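Local coordinates for protein valine-pyruvate aminotransferase (Salmonella typhimurium, PDB 3G7Q) that probably transfers the amino group of valine to pyruvate, giving alanine and 3-methyl-2-oxobutanoate, with pyridoxal 5'-phosphate as its cofactor, at residues Q52-L55 and T56-E60; G283-G286 and P287-C291. All blocks are in the same frame, centred on the assembly; numbering follows the deposited sequence. Where two conformers were deposited one is given.

Contact 1: Q52-L55 and T56-E60; sequences QTLL and TDMVE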
loop_
_atom_site.group_PDB
_atom_site.type_symbol
_atom_site.label_atom_id
_atom_site.label_comp_id
_atom_site.label_asym_id
_atom_site.label_seq_id
_atom_site.Cartn_x
_atom_site.Cartn_y
_atom_site.Cartn_z
ATOM N N GLN A 52 19.228 -14.387 4.845
ATOM C CA GLN A 52 19.603 -14.387 6.255
ATOM C C GLN A 52 20.944 -13.684 6.465
ATOM O O GLN A 52 21.111 -12.879 7.406
ATOM C CB GLN A 52 19.623 -15.809 6.818
ATOM C CG GLN A 52 20.068 -15.903 8.262
ATOM C CD GLN A 52 19.167 -15.136 9.235
ATOM O OE1 GLN A 52 17.952 -15.049 9.038
ATOM N NE2 GLN A 52 19.748 -14.658 10.304
ATOM N N THR A 53 21.906 -13.957 5.592
ATOM C CA THR A 53 23.209 -13.319 5.700
ATOM C C THR A 53 23.110 -11.828 5.380
ATOM O O THR A 53 23.715 -11.003 6.045
ATOM C CB THR A 53 24.232 -14.002 4.761
ATOM O OG1 THR A 53 24.308 -15.383 5.113
ATOM C CG2 THR A 53 25.619 -13.357 4.876
ATOM N N LEU A 54 22.352 -11.490 4.344
ATOM C CA LEU A 54 22.189 -10.099 3.976
ATOM C C LEU A 54 21.547 -9.304 5.124
ATOM O O LEU A 54 21.997 -8.208 5.472
ATOM C CB LEU A 54 21.319 -9.989 2.745
ATOM C CG LEU A 54 21.086 -8.589 2.201
ATOM C CD1 LEU A 54 22.429 -7.927 1.770
ATOM C CD2 LEU A 54 20.086 -8.645 1.056
ATOM N N LEU A 55 20.491 -9.859 5.693
ATOM C CA LEU A 55 19.806 -9.180 6.804
ATOM C C LEU A 55 20.729 -9.028 7.997
ATOM O O LEU A 55 20.733 -7.991 8.670
ATOM C CB LEU A 55 18.542 -9.953 7.168
ATOM C CG LEU A 55 17.404 -9.816 6.144
ATOM C CD1 LEU A 55 16.328 -10.868 6.403
ATOM C CD2 LEU A 55 16.793 -8.372 6.155
ATOM N N THR A 56 21.525 -10.061 8.271
ATOM C CA THR A 56 22.480 -9.993 9.366
ATOM C C THR A 56 23.448 -8.840 9.140
ATOM O O THR A 56 23.697 -8.037 10.059
ATOM C CB THR A 56 23.216 -11.337 9.557
ATOM O OG1 THR A 56 22.259 -12.340 9.950
ATOM C CG2 THR A 56 24.327 -11.215 10.608
ATOM N N ASP A 57 23.975 -8.713 7.927
ATOM C CA ASP A 57 24.907 -7.618 7.620
ATOM C C ASP A 57 24.250 -6.248 7.732
ATOM O O ASP A 57 24.839 -5.307 8.260
ATOM C CB ASP A 57 25.452 -7.737 6.198
ATOM C CG ASP A 57 26.335 -8.962 5.994
ATOM O OD1 ASP A 57 26.819 -9.558 6.975
ATOM O OD2 ASP A 57 26.538 -9.320 4.829
HETATM N N MSE A 58 23.030 -6.150 7.201
HETATM C CA MSE A 58 22.286 -4.888 7.213
HETATM C C MSE A 58 21.893 -4.436 8.607
HETATM O O MSE A 58 21.935 -3.243 8.886
HETATM C CB MSE A 58 21.056 -4.977 6.303
HETATM C CG MSE A 58 21.412 -5.091 4.836
HETATM SE SE MSE A 58 19.842 -5.278 3.727
HETATM C CE MSE A 58 19.037 -3.430 3.993
ATOM N N VAL A 59 21.515 -5.365 9.476
ATOM C CA VAL A 59 21.186 -4.989 10.840
ATOM C C VAL A 59 22.454 -4.528 11.557
ATOM O O VAL A 59 22.453 -3.494 12.232
ATOM C CB VAL A 59 20.517 -6.118 11.613
ATOM C CG1 VAL A 59 20.344 -5.712 13.068
ATOM C CG2 VAL A 59 19.168 -6.449 10.992
ATOM N N GLU A 60 23.548 -5.268 11.370
ATOM C CA GLU A 60 24.828 -4.925 12.020
ATOM C C GLU A 60 25.406 -3.591 11.536
ATOM O O GLU A 60 26.017 -2.871 12.315
ATOM C CB GLU A 60 25.852 -6.066 11.846
ATOM C CG GLU A 60 25.462 -7.330 12.635
ATOM C CD GLU A 60 26.379 -8.566 12.429
ATOM O OE1 GLU A 60 27.250 -8.567 11.520
ATOM O OE2 GLU A 60 26.194 -9.548 13.191
#
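Thr56 grips the carbonyl oxygen of Gln52 twice. Its backbone N reaches Gln52 O at 3.0 Å, and its hydroxyl OG1 gives a second bond to Gln52 O at 2.8 Å. The two donors come from opposite faces of the carbonyl plane, each tilted 30° from it. The hydroxyl can turn back because OG1 stands beside its own backbone N, anti to the carbonyl carbon (chi1 -64°), as is familiar for threonine within a helix. Gln52 is bent at chi2 (61°), which brings its amide round until NE2 lies 3.4 Å from Thr56 OG1; that nitrogen is hydrogen-bonded to Val59 O of the second subunit.

On another side of the helix, Leu54 and Met58 (a selenomethionine) cross obliquely. The selenium rests against the branch carbon of the leucine, Met58 SE to Leu54 CG 3.9 Å. On the outer face Thr53 and Asp57 run alongside each other, with Thr53 CG2 4.1 Å from Asp57 OD2; that carboxylate oxygen forms a salt bridge with Arg296. Regular i to i+4 backbone bonds join the rest, among them Val59 N to Leu55 O at 2.9 Å.

All of this lies within helix 45-61, whose apolar side, through Leu54, Leu55 and Met58, packs on helix 285-295, while Thr56 and Val59 meet Val59 of the second subunit.

Contact 2: G283-G286 and P287-C291; sequences GGMG and PAMMC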
loop_
_atom_site.group_PDB
_atom_site.type_symbol
_atom_site.label_atom_id
_atom_site.label_comp_id
_atom_site.label_asym_id
_atom_site.label_seq_id
_atom_site.Cartn_x
_atom_site.Cartn_y
_atom_site.Cartn_z
ATOM N N GLY A 283 7.204 0.079 1.835
ATOM C CA GLY A 283 7.913 0.250 3.117
ATOM C C GLY A 283 9.415 0.347 2.813
ATOM O O GLY A 283 9.832 0.218 1.666
ATOM N N GLY A 284 10.229 0.556 3.833
ATOM C CA GLY A 284 11.653 0.752 3.643
ATOM C C GLY A 284 12.543 -0.461 3.463
ATOM O O GLY A 284 13.592 -0.350 2.828
HETATM N N MSE A 285 12.136 -1.615 3.966
HETATM C CA MSE A 285 13.020 -2.768 3.974
HETATM C C MSE A 285 13.289 -3.332 2.551
HETATM O O MSE A 285 14.435 -3.622 2.205
HETATM C CB MSE A 285 12.458 -3.818 4.914
HETATM C CG MSE A 285 13.497 -4.691 5.510
HETATM SE SE MSE A 285 14.750 -3.712 6.674
HETATM C CE MSE A 285 15.971 -4.830 6.234
ATOM N N GLY A 286 12.236 -3.430 1.740
ATOM C CA GLY A 286 12.352 -3.896 0.340
ATOM C C GLY A 286 13.323 -3.052 -0.463
ATOM O O GLY A 286 14.312 -3.584 -0.979
ATOM N N PRO A 287 13.039 -1.746 -0.601
ATOM C CA PRO A 287 13.980 -0.882 -1.295
ATOM C C PRO A 287 15.414 -0.953 -0.772
ATOM O O PRO A 287 16.349 -0.950 -1.587
ATOM C CB PRO A 287 13.396 0.518 -1.094
ATOM C CG PRO A 287 11.939 0.290 -0.868
ATOM C CD PRO A 287 11.820 -1.027 -0.192
ATOM N N ALA A 288 15.600 -1.044 0.551
ATOM C CA ALA A 288 16.946 -1.091 1.119
ATOM C C ALA A 288 17.649 -2.384 0.718
ATOM O O ALA A 288 18.834 -2.373 0.337
ATOM C CB ALA A 288 16.916 -0.922 2.666
HETATM N N MSE A 289 16.927 -3.493 0.781
HETATM C CA MSE A 289 17.493 -4.778 0.378
HETATM C C MSE A 289 17.856 -4.777 -1.097
HETATM O O MSE A 289 18.904 -5.295 -1.472
HETATM C CB MSE A 289 16.526 -5.922 0.686
HETATM C CG MSE A 289 16.392 -6.136 2.190
HETATM SE SE MSE A 289 15.078 -7.475 2.550
HETATM C CE MSE A 289 16.129 -9.127 2.214
HETATM N N MSE A 290 16.993 -4.210 -1.933
HETATM C CA MSE A 290 17.290 -4.109 -3.365
HETATM C C MSE A 290 18.525 -3.261 -3.621
HETATM O O MSE A 290 19.373 -3.630 -4.430
HETATM C CB MSE A 290 16.135 -3.486 -4.131
HETATM C CG MSE A 290 14.962 -4.387 -4.328
HETATM SE SE MSE A 290 13.819 -3.652 -5.730
HETATM C CE MSE A 290 14.878 -3.578 -6.859
ATOM N N CYS A 291 18.623 -2.120 -2.945
ATOM C CA CYS A 291 19.798 -1.267 -3.113
ATOM C C CYS A 291 21.075 -2.049 -2.816
ATOM O O CYS A 291 22.063 -1.974 -3.554
ATOM C CB CYS A 291 19.773 -0.049 -2.198
ATOM S SG CYS A 291 18.756 1.307 -2.716
#
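Met289 carries its CG beside its own backbone N (chi1 -69°), so the side chain leans back along the helix and CG comes 3.2 Å from Met285 O. From there the chain runs extended and then bends at chi3 (80°), which carries its end away from the preceding turn. Met285 takes a different course: CG is swung to the far side of its backbone N (chi1 -152°), and its terminal CE approaches Met289 CG at 4.3 Å, a loose methyl-to-methylene contact. Both residues are selenomethionines, as is Met290, whose CB and CG come near Gly286 O.

The backbone beneath them shows the helix getting under way. Gly284 O takes the N-H of Ala288 at 3.1 Å, and the methyl of Ala288 sits 3.4 Å from that same Gly284 O. The next bond runs from Met289 N to Met285 O, and the one after, Met290 N to Gly286 O at 2.9 Å, is the straightest of the three. Pro287 has no N-H to offer, and its ring fills that place instead: CD lies 3.0 Å from Gly283 O, with CG also close to that oxygen. A proline is readily accommodated here, in the first turn of a helix.

The opening part of helix 285-295, with the two glycines before it, is packed among several helices. Met285, Ala288 and Met289 face helix 45-61, Pro287 and Met290 lean on Leu80 of helix 77-92, and Met285 and Met289 also touch Leu68 of the second subunit.

How the contacts relate
From the N terminus, contact 1 (52-60) comes first, inside helix 45-61, and contact 2 (283-291) follows more than 200 residues later, at the start of helix 285-295. Contact 1 joins successive turns of one helix and contact 2 links a glycine-rich lead-in to the helix it enters; neither closes a long loop, and they stand in series, with no nesting or crossing. In space their centres are about 13 Å apart and their side chains meet: Met58 CE packs against Ala288 CB at 3.5 Å, and Leu55 CD2 against Met285 CE at 3.6 Å. Two helices far apart in sequence are thus joined through apolar side chains, and both contacts also touch the second subunit.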